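Local coordinates for protein involved in catabolism of external DNA (Legionella pneumophila subsp. pneumophila, PDB 2OO3) that probably methylates N6 of a specific adenine in 23S ribosomal RNA, using S-adenosyl-L-methionine as the methyl donor, at residues R214-N228 with F264-K278. Numbering follows the deposited sequence.
Sequences REISSKSVRIELHLN and FNPGSSSYMIESGSK. With SO4 (sulfate ion), chain C.
Arg-222 and Glu-274 both set CG anti to the backbone N (chi1 152° and 163°), and a bend at chi3 of the arginine turns its guanidinium toward the carboxylate. They form a hydrogen-bonded pair of the antiparallel strands 220-226 and 270-275, the latter an edge strand of the mixed sheet of this Rossmann-like fold, as in S-adenosyl-L-methionine-dependent methyltransferases. Arg-222 NH2 lies 2.7 Å from Glu-274 OE1, and NE adds a longer, more bent bond (136°); both reach OE1 from the same face of the carboxylate, while the oxygen lies in the guanidinium plane. Met-272, folded back at chi2 and chi3, lays CE over the guanidinium centre, 3.2 Å from Arg-222 CZ. The far edge donates through NH1 to Glu-224 OE2 (2.9 Å), also hydrogen-bonded to Tyr-198 OH, while His-226 NE2 meets Glu-224 OE1 on its anti side. Carboxylates at two edges and the methyl over one face fix the guanidinium's rotation. On the other face of the sheet Val-221 CG2 packs against Ile-273 CG2 at 3.7 Å. Past one strand end, Ser-217, Ser-218, Lys-219 and Lys-278 gather round a sulfate, probably picked up from the crystallisation medium. At the other, Asn-228 ND2 splits its hydrogens between Ser-268 O (2.8 Å) and Ser-270 OG (3.0 Å).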
ATOM      1  N   ARG A 214     -16.299   5.507  -4.876  1.00 11.16           N
ATOM      2  CA  ARG A 214     -16.564   6.291  -6.083  1.00 12.73           C
ATOM      3  C   ARG A 214     -17.269   7.602  -5.773  1.00 13.05           C
ATOM      4  O   ARG A 214     -16.981   8.611  -6.398  1.00 13.39           O
ATOM      5  CB  ARG A 214     -17.322   5.463  -7.116  1.00 13.32           C
ATOM      6  CG  ARG A 214     -17.109   5.912  -8.537  1.00 17.44           C
ATOM      7  CD  ARG A 214     -17.058   4.712  -9.543  1.00 25.51           C
ATOM      8  NE  ARG A 214     -18.007   3.656  -9.209  1.00 28.12           N
ATOM      9  CZ  ARG A 214     -17.690   2.378  -8.974  1.00 30.28           C
ATOM     10  NH1 ARG A 214     -16.429   1.949  -9.089  1.00 30.07           N
ATOM     11  NH2 ARG A 214     -18.659   1.508  -8.661  1.00 28.00           N
ATOM     12  N   GLU A 215     -18.129   7.610  -4.764  1.00 13.02           N
ATOM     13  CA  GLU A 215     -18.851   8.827  -4.371  1.00 15.17           C
ATOM     14  C   GLU A 215     -17.993   9.973  -3.802  1.00 13.60           C
ATOM     15  O   GLU A 215     -18.417  11.136  -3.819  1.00 13.86           O
ATOM     16  CB  GLU A 215     -19.973   8.456  -3.394  1.00 14.93           C
ATOM     17  CG  GLU A 215     -21.025   7.526  -4.051  1.00 18.70           C
ATOM     18  CD  GLU A 215     -22.024   6.939  -3.059  1.00 19.95           C
ATOM     19  OE1 GLU A 215     -21.953   7.266  -1.843  1.00 26.55           O
ATOM     20  OE2 GLU A 215     -22.876   6.130  -3.491  1.00 25.57           O
ATOM     21  N   ILE A 216     -16.799   9.651  -3.301  1.00 12.08           N
ATOM     22  CA  ILE A 216     -15.966  10.627  -2.595  1.00 10.71           C
ATOM     23  C   ILE A 216     -15.378  11.678  -3.548  1.00 10.88           C
ATOM     24  O   ILE A 216     -15.425  12.891  -3.276  1.00 10.53           O
ATOM     25  CB  ILE A 216     -14.863   9.916  -1.797  1.00 10.93           C
ATOM     26  CG1 ILE A 216     -15.509   8.982  -0.760  1.00 10.49           C
ATOM     27  CG2 ILE A 216     -13.910  10.942  -1.119  1.00 12.34           C
ATOM     28  CD1 ILE A 216     -14.505   8.099  -0.002  1.00  9.83           C
ATOM     29  N   SER A 217     -14.857  11.207  -4.675  1.00  9.95           N
ATOM     30  CA  SER A 217     -14.156  12.039  -5.621  1.00 10.39           C
ATOM     31  C   SER A 217     -14.033  11.337  -6.954  1.00 10.24           C
ATOM     32  O   SER A 217     -13.875  10.117  -7.031  1.00 10.93           O
ATOM     33  CB  SER A 217     -12.754  12.398  -5.082  1.00 10.74           C
ATOM     34  OG  SER A 217     -12.050  13.162  -6.036  1.00 11.05           O
ATOM     35  N   SER A 218     -14.117  12.129  -8.008  1.00 10.66           N
ATOM     36  CA  SER A 218     -13.931  11.664  -9.365  0.50 11.41           C
ATOM     37  C   SER A 218     -12.479  11.806  -9.816  1.00 10.62           C
ATOM     38  O   SER A 218     -12.115  11.387 -10.935  1.00 11.51           O
ATOM     39  CB  SER A 218     -14.789  12.518 -10.285  0.50 11.62           C
ATOM     40  OG  SER A 218     -14.465  13.869 -10.023  0.50 14.62           O
ATOM     41  N   LYS A 219     -11.631  12.402  -8.984  1.00 10.30           N
ATOM     42  CA  LYS A 219     -10.209  12.477  -9.368  1.00 11.67           C
ATOM     43  C   LYS A 219      -9.569  11.242  -8.747  1.00 10.82           C
ATOM     44  O   LYS A 219      -8.913  11.322  -7.684  1.00  9.91           O
ATOM     45  CB  LYS A 219      -9.519  13.734  -8.829  1.00 11.28           C
ATOM     46  CG  LYS A 219     -10.013  15.060  -9.421  1.00 16.01           C
ATOM     47  CD  LYS A 219      -9.090  16.200  -8.957  1.00 16.80           C
ATOM     48  CE  LYS A 219      -9.873  17.389  -8.466  1.00 25.97           C
ATOM     49  NZ  LYS A 219     -10.392  17.196  -7.080  1.00 27.38           N
ATOM     50  N   SER A 220      -9.787  10.099  -9.384  1.00  9.90           N
ATOM     51  CA  SER A 220      -9.487   8.817  -8.738  1.00 10.29           C
ATOM     52  C   SER A 220      -8.955   7.827  -9.768  1.00 10.05           C
ATOM     53  O   SER A 220      -9.207   7.973 -10.980  1.00 10.21           O
ATOM     54  CB  SER A 220     -10.783   8.265  -8.129  1.00 10.55           C
ATOM     55  OG  SER A 220     -11.704   7.930  -9.168  1.00 12.56           O
ATOM     56  N   VAL A 221      -8.193   6.845  -9.309  1.00  8.77           N
ATOM     57  CA  VAL A 221      -7.857   5.713 -10.149  1.00  8.85           C
ATOM     58  C   VAL A 221      -8.029   4.449  -9.317  1.00  9.15           C
ATOM     59  O   VAL A 221      -7.743   4.431  -8.095  1.00  8.27           O
ATOM     60  CB  VAL A 221      -6.458   5.852 -10.853  1.00  8.00           C
ATOM     61  CG1 VAL A 221      -5.293   5.882  -9.832  1.00 10.19           C
ATOM     62  CG2 VAL A 221      -6.233   4.711 -11.828  1.00 10.38           C
ATOM     63  N   ARG A 222      -8.554   3.415  -9.960  1.00  8.80           N
ATOM     64  CA  ARG A 222      -8.695   2.123  -9.328  1.00  8.67           C
ATOM     65  C   ARG A 222      -7.799   1.169 -10.092  1.00  8.27           C
ATOM     66  O   ARG A 222      -7.829   1.171 -11.324  1.00  8.45           O
ATOM     67  CB  ARG A 222     -10.158   1.676  -9.418  1.00  9.69           C
ATOM     68  CG  ARG A 222     -10.282   0.171  -9.435  1.00 12.54           C
ATOM     69  CD  ARG A 222     -11.637  -0.302  -9.040  1.00 19.04           C
ATOM     70  NE  ARG A 222     -12.625  -0.222 -10.091  1.00 20.73           N
ATOM     71  CZ  ARG A 222     -13.412  -1.246 -10.466  1.00 23.62           C
ATOM     72  NH1 ARG A 222     -13.315  -2.458  -9.907  1.00 22.80           N
ATOM     73  NH2 ARG A 222     -14.311  -1.057 -11.415  1.00 19.22           N
ATOM     74  N   ILE A 223      -6.956   0.412  -9.384  1.00  7.56           N
ATOM     75  CA  ILE A 223      -6.138  -0.606 -10.015  1.00  8.65           C
ATOM     76  C   ILE A 223      -6.432  -1.964  -9.358  1.00  8.94           C
ATOM     77  O   ILE A 223      -6.706  -2.036  -8.151  1.00  8.20           O
ATOM     78  CB  ILE A 223      -4.642  -0.232  -9.955  1.00  9.89           C
ATOM     79  CG1 ILE A 223      -4.144  -0.242  -8.503  1.00 10.37           C
ATOM     80  CG2 ILE A 223      -4.433   1.161 -10.609  1.00 10.41           C
ATOM     81  CD1 ILE A 223      -2.589  -0.119  -8.363  1.00 10.41           C
ATOM     82  N   GLU A 224      -6.458  -3.036 -10.153  1.00  8.42           N
ATOM     83  CA  GLU A 224      -6.722  -4.353  -9.582  1.00 10.04           C
ATOM     84  C   GLU A 224      -5.851  -5.370 -10.280  1.00  9.84           C
ATOM     85  O   GLU A 224      -5.471  -5.173 -11.420  1.00  9.49           O
ATOM     86  CB  GLU A 224      -8.200  -4.761  -9.704  1.00  9.10           C
ATOM     87  CG  GLU A 224      -9.141  -3.864  -8.937  1.00 11.45           C
ATOM     88  CD  GLU A 224     -10.580  -4.386  -8.882  1.00 12.87           C
ATOM     89  OE1 GLU A 224     -10.877  -5.420  -9.541  1.00 17.04           O
ATOM     90  OE2 GLU A 224     -11.399  -3.743  -8.198  1.00 10.44           O
ATOM     91  N   LEU A 225      -5.540  -6.436  -9.560  1.00 10.17           N
ATOM     92  CA  LEU A 225      -4.719  -7.535 -10.037  1.00 10.87           C
ATOM     93  C   LEU A 225      -5.484  -8.789  -9.652  1.00 11.59           C
ATOM     94  O   LEU A 225      -5.826  -8.975  -8.489  1.00 11.42           O
ATOM     95  CB  LEU A 225      -3.356  -7.486  -9.318  1.00 10.06           C
ATOM     96  CG  LEU A 225      -2.307  -8.563  -9.589  1.00 12.77           C
ATOM     97  CD1 LEU A 225      -1.853  -8.554 -11.036  1.00 10.99           C
ATOM     98  CD2 LEU A 225      -1.091  -8.380  -8.674  1.00 12.59           C
ATOM     99  N   HIS A 226      -5.748  -9.648 -10.621  1.00 12.05           N
ATOM    100  CA  HIS A 226      -6.571 -10.805 -10.401  1.00 13.09           C
ATOM    101  C   HIS A 226      -5.789 -12.052 -10.797  1.00 13.79           C
ATOM    102  O   HIS A 226      -5.266 -12.158 -11.923  1.00 12.47           O
ATOM    103  CB  HIS A 226      -7.863 -10.681 -11.197  1.00 14.10           C
ATOM    104  CG  HIS A 226      -8.741  -9.564 -10.741  1.00 15.83           C
ATOM    105  ND1 HIS A 226      -9.376  -9.569  -9.515  1.00 20.11           N
ATOM    106  CD2 HIS A 226      -9.102  -8.410 -11.344  1.00 19.30           C
ATOM    107  CE1 HIS A 226     -10.078  -8.457  -9.381  1.00 19.18           C
ATOM    108  NE2 HIS A 226      -9.926  -7.737 -10.476  1.00 19.58           N
ATOM    109  N   LEU A 227      -5.698 -12.992  -9.857  1.00 13.26           N
ATOM    110  CA  LEU A 227      -4.982 -14.219 -10.122  1.00 13.63           C
ATOM    111  C   LEU A 227      -5.755 -15.194 -11.035  1.00 13.32           C
ATOM    112  O   LEU A 227      -5.143 -16.023 -11.700  1.00 14.03           O
ATOM    113  CB  LEU A 227      -4.633 -14.916  -8.809  1.00 13.89           C
ATOM    114  CG  LEU A 227      -3.694 -14.202  -7.857  1.00 15.11           C
ATOM    115  CD1 LEU A 227      -3.564 -15.059  -6.584  1.00 16.51           C
ATOM    116  CD2 LEU A 227      -2.338 -13.965  -8.504  1.00 15.35           C
ATOM    117  N   ASN A 228      -7.076 -15.092 -11.027  1.00 11.78           N
ATOM    118  CA  ASN A 228      -7.982 -15.964 -11.788  1.00 12.02           C
ATOM    119  C   ASN A 228      -7.724 -17.450 -11.622  1.00 11.46           C
ATOM    120  O   ASN A 228      -7.572 -18.162 -12.630  1.00 11.00           O
ATOM    121  CB  ASN A 228      -8.046 -15.555 -13.260  1.00 11.92           C
ATOM    122  CG  ASN A 228      -8.400 -14.084 -13.426  1.00 13.02           C
ATOM    123  OD1 ASN A 228      -9.351 -13.604 -12.828  1.00 16.31           O
ATOM    124  ND2 ASN A 228      -7.635 -13.375 -14.225  1.00 11.62           N
ATOM    125  N   PHE A 264       2.660 -13.888 -11.770  1.00 13.48           N
ATOM    126  CA  PHE A 264       1.589 -14.493 -10.978  1.00 13.83           C
ATOM    127  C   PHE A 264       0.590 -15.207 -11.901  1.00 14.51           C
ATOM    128  O   PHE A 264      -0.094 -14.546 -12.690  1.00 13.70           O
ATOM    129  CB  PHE A 264       0.871 -13.429 -10.153  1.00 12.52           C
ATOM    130  CG  PHE A 264       1.799 -12.575  -9.271  1.00 13.26           C
ATOM    131  CD1 PHE A 264       2.914 -13.124  -8.649  1.00 13.50           C
ATOM    132  CD2 PHE A 264       1.496 -11.237  -9.022  1.00 10.56           C
ATOM    133  CE1 PHE A 264       3.741 -12.336  -7.830  1.00 11.77           C
ATOM    134  CE2 PHE A 264       2.322 -10.441  -8.225  1.00 10.93           C
ATOM    135  CZ  PHE A 264       3.458 -11.012  -7.626  1.00  9.52           C
ATOM    136  N   ASN A 265       0.493 -16.535 -11.790  1.00 15.21           N
ATOM    137  CA  ASN A 265      -0.391 -17.352 -12.674  1.00 15.62           C
ATOM    138  C   ASN A 265      -0.290 -16.932 -14.152  1.00 16.07           C
ATOM    139  O   ASN A 265      -1.287 -16.566 -14.762  1.00 15.88           O
ATOM    140  CB  ASN A 265      -1.860 -17.278 -12.207  1.00 15.62           C
ATOM    141  CG  ASN A 265      -2.701 -18.489 -12.682  1.00 16.97           C
ATOM    142  OD1 ASN A 265      -2.160 -19.469 -13.208  1.00 17.83           O
ATOM    143  ND2 ASN A 265      -4.017 -18.413 -12.491  1.00 14.14           N
ATOM    144  N   PRO A 266       0.920 -16.948 -14.734  1.00 16.86           N
ATOM    145  CA  PRO A 266       0.978 -16.354 -16.064  1.00 18.08           C
ATOM    146  C   PRO A 266       0.111 -17.105 -17.051  1.00 19.01           C
ATOM    147  O   PRO A 266      -0.092 -18.315 -16.918  1.00 19.41           O
ATOM    148  CB  PRO A 266       2.450 -16.449 -16.445  1.00 18.12           C
ATOM    149  CG  PRO A 266       3.009 -17.492 -15.572  1.00 18.35           C
ATOM    150  CD  PRO A 266       2.228 -17.438 -14.290  1.00 17.76           C
ATOM    151  N   GLY A 267      -0.431 -16.368 -18.003  1.00 19.98           N
ATOM    152  CA  GLY A 267      -1.362 -16.942 -18.951  1.00 20.33           C
ATOM    153  C   GLY A 267      -2.794 -16.842 -18.473  1.00 20.16           C
ATOM    154  O   GLY A 267      -3.717 -16.855 -19.304  1.00 21.07           O
ATOM    155  N   SER A 268      -3.002 -16.739 -17.160  1.00 18.22           N
ATOM    156  CA  SER A 268      -4.390 -16.640 -16.641  1.00 17.34           C
ATOM    157  C   SER A 268      -4.692 -15.368 -15.837  1.00 15.19           C
ATOM    158  O   SER A 268      -5.843 -14.911 -15.769  1.00 15.32           O
ATOM    159  CB  SER A 268      -4.728 -17.861 -15.780  1.00 17.64           C
ATOM    160  OG  SER A 268      -4.726 -19.046 -16.553  1.00 22.55           O
ATOM    161  N   SER A 269      -3.667 -14.808 -15.213  1.00 13.23           N
ATOM    162  CA  SER A 269      -3.863 -13.628 -14.371  1.00 11.56           C
ATOM    163  C   SER A 269      -4.174 -12.425 -15.247  1.00 11.58           C
ATOM    164  O   SER A 269      -3.891 -12.436 -16.465  1.00 10.07           O
ATOM    165  CB  SER A 269      -2.636 -13.370 -13.485  1.00 12.11           C
ATOM    166  OG  SER A 269      -1.502 -13.054 -14.277  1.00 10.75           O
ATOM    167  N   SER A 270      -4.818 -11.408 -14.658  1.00  9.78           N
ATOM    168  CA  SER A 270      -5.224 -10.215 -15.415  1.00  9.88           C
ATOM    169  C   SER A 270      -5.155  -9.020 -14.473  1.00  9.53           C
ATOM    170  O   SER A 270      -4.986  -9.199 -13.272  1.00  9.72           O
ATOM    171  CB  SER A 270      -6.642 -10.349 -15.989  1.00  9.09           C
ATOM    172  OG  SER A 270      -7.604 -10.509 -14.948  1.00 11.03           O
ATOM    173  N   TYR A 271      -5.293  -7.827 -15.029  1.00  8.80           N
ATOM    174  CA  TYR A 271      -5.290  -6.591 -14.252  1.00  9.43           C
ATOM    175  C   TYR A 271      -6.284  -5.659 -14.932  1.00 10.50           C
ATOM    176  O   TYR A 271      -6.681  -5.866 -16.104  1.00  9.04           O
ATOM    177  CB  TYR A 271      -3.867  -5.955 -14.211  1.00  9.97           C
ATOM    178  CG  TYR A 271      -3.455  -5.287 -15.513  1.00 10.52           C
ATOM    179  CD1 TYR A 271      -3.784  -3.954 -15.768  1.00 11.99           C
ATOM    180  CD2 TYR A 271      -2.737  -5.993 -16.497  1.00 10.74           C
ATOM    181  CE1 TYR A 271      -3.429  -3.330 -16.973  1.00 13.08           C
ATOM    182  CE2 TYR A 271      -2.370  -5.374 -17.719  1.00 13.70           C
ATOM    183  CZ  TYR A 271      -2.721  -4.051 -17.938  1.00 16.01           C
ATOM    184  OH  TYR A 271      -2.381  -3.426 -19.126  1.00 14.42           O
ATOM    185  N   MET A 272      -6.674  -4.619 -14.211  1.00 10.16           N
ATOM    186  CA  MET A 272      -7.422  -3.531 -14.793  1.00 10.43           C
ATOM    187  C   MET A 272      -7.042  -2.221 -14.109  1.00 10.11           C
ATOM    188  O   MET A 272      -6.523  -2.201 -12.983  1.00  8.85           O
ATOM    189  CB  MET A 272      -8.923  -3.787 -14.644  1.00 11.70           C
ATOM    190  CG  MET A 272      -9.427  -3.759 -13.191  1.00 14.28           C
ATOM    191  SD  MET A 272      -9.956  -2.119 -12.587  1.00 15.61           S
ATOM    192  CE  MET A 272     -11.686  -2.212 -13.008  1.00 17.96           C
ATOM    193  N   ILE A 273      -7.309  -1.130 -14.805  1.00  9.52           N
ATOM    194  CA  ILE A 273      -7.041   0.213 -14.348  1.00 11.17           C
ATOM    195  C   ILE A 273      -8.258   0.990 -14.835  1.00 11.90           C
ATOM    196  O   ILE A 273      -8.640   0.875 -16.020  1.00 11.00           O
ATOM    197  CB  ILE A 273      -5.799   0.831 -15.015  1.00 12.09           C
ATOM    198  CG1 ILE A 273      -4.545   0.024 -14.721  1.00 13.47           C
ATOM    199  CG2 ILE A 273      -5.554   2.272 -14.517  1.00 12.88           C
ATOM    200  CD1 ILE A 273      -3.408   0.472 -15.582  1.00 13.51           C
ATOM    201  N   GLU A 274      -8.887   1.729 -13.932  1.00 11.58           N
ATOM    202  CA  GLU A 274     -10.047   2.527 -14.278  1.00 13.67           C
ATOM    203  C   GLU A 274      -9.932   3.870 -13.589  1.00 14.29           C
ATOM    204  O   GLU A 274      -9.778   3.944 -12.373  1.00 12.63           O
ATOM    205  CB  GLU A 274     -11.292   1.801 -13.801  1.00 13.55           C
ATOM    206  CG  GLU A 274     -12.555   2.601 -13.709  1.00 20.04           C
ATOM    207  CD  GLU A 274     -13.737   1.678 -13.461  1.00 26.01           C
ATOM    208  OE1 GLU A 274     -14.138   1.512 -12.285  1.00 27.84           O
ATOM    209  OE2 GLU A 274     -14.198   1.057 -14.446  1.00 31.30           O
ATOM    210  N   SER A 275     -10.016   4.942 -14.359  1.00 14.64           N
ATOM    211  CA  SER A 275      -9.919   6.236 -13.747  1.00 15.65           C
ATOM    212  C   SER A 275     -11.278   6.915 -13.681  1.00 15.76           C
ATOM    213  O   SER A 275     -12.188   6.650 -14.501  1.00 15.01           O
ATOM    214  CB  SER A 275      -8.928   7.072 -14.516  1.00 16.99           C
ATOM    215  OG  SER A 275      -9.393   7.206 -15.845  1.00 22.20           O
ATOM    216  N   GLY A 276     -11.418   7.799 -12.700  1.00 15.50           N
ATOM    217  CA  GLY A 276     -12.660   8.531 -12.508  1.00 15.83           C
ATOM    218  C   GLY A 276     -12.953   9.497 -13.630  1.00 16.55           C
ATOM    219  O   GLY A 276     -12.131   9.705 -14.536  1.00 15.91           O
ATOM    220  N   SER A 277     -14.112  10.141 -13.551  1.00 17.17           N
ATOM    221  CA  SER A 277     -14.558  10.998 -14.648  1.00 17.38           C
ATOM    222  C   SER A 277     -13.698  12.233 -14.830  1.00 18.00           C
ATOM    223  O   SER A 277     -13.766  12.891 -15.875  1.00 17.29           O
ATOM    224  CB  SER A 277     -16.002  11.384 -14.449  1.00 17.84           C
ATOM    225  OG  SER A 277     -16.166  12.052 -13.219  1.00 18.64           O
ATOM    226  N   LYS A 278     -12.881  12.536 -13.818  1.00 17.49           N
ATOM    227  CA  LYS A 278     -12.067  13.736 -13.829  1.00 18.65           C
ATOM    228  C   LYS A 278     -10.572  13.397 -13.803  1.00 18.86           C
ATOM    229  O   LYS A 278      -9.750  14.196 -13.335  1.00 19.56           O
ATOM    230  CB  LYS A 278     -12.467  14.670 -12.672  1.00 18.13           C
ATOM    231  CG  LYS A 278     -13.885  15.245 -12.812  1.00 18.52           C
ATOM    232  CD  LYS A 278     -14.284  16.147 -11.615  1.00 18.91           C
ATOM    233  CE  LYS A 278     -15.774  16.370 -11.615  1.00 22.31           C
ATOM    234  NZ  LYS A 278     -16.183  17.164 -10.434  1.00 26.97           N
TER
HETATM  235  S   SO4 C 302     -14.139  16.006  -7.215  1.00 48.92           S
HETATM  236  O1  SO4 C 302     -12.771  15.499  -7.192  1.00 48.25           O
HETATM  237  O2  SO4 C 302     -14.545  16.309  -5.843  1.00 51.05           O
HETATM  238  O3  SO4 C 302     -14.164  17.225  -8.021  1.00 49.03           O
HETATM  239  O4  SO4 C 302     -15.066  15.020  -7.757  1.00 47.97           O
HETATM  240  O   HOH W   1     -11.525   5.346 -10.221  1.00 25.27           O
HETATM  241  O   HOH W   2      -5.824 -20.354 -13.129  1.00 23.74           O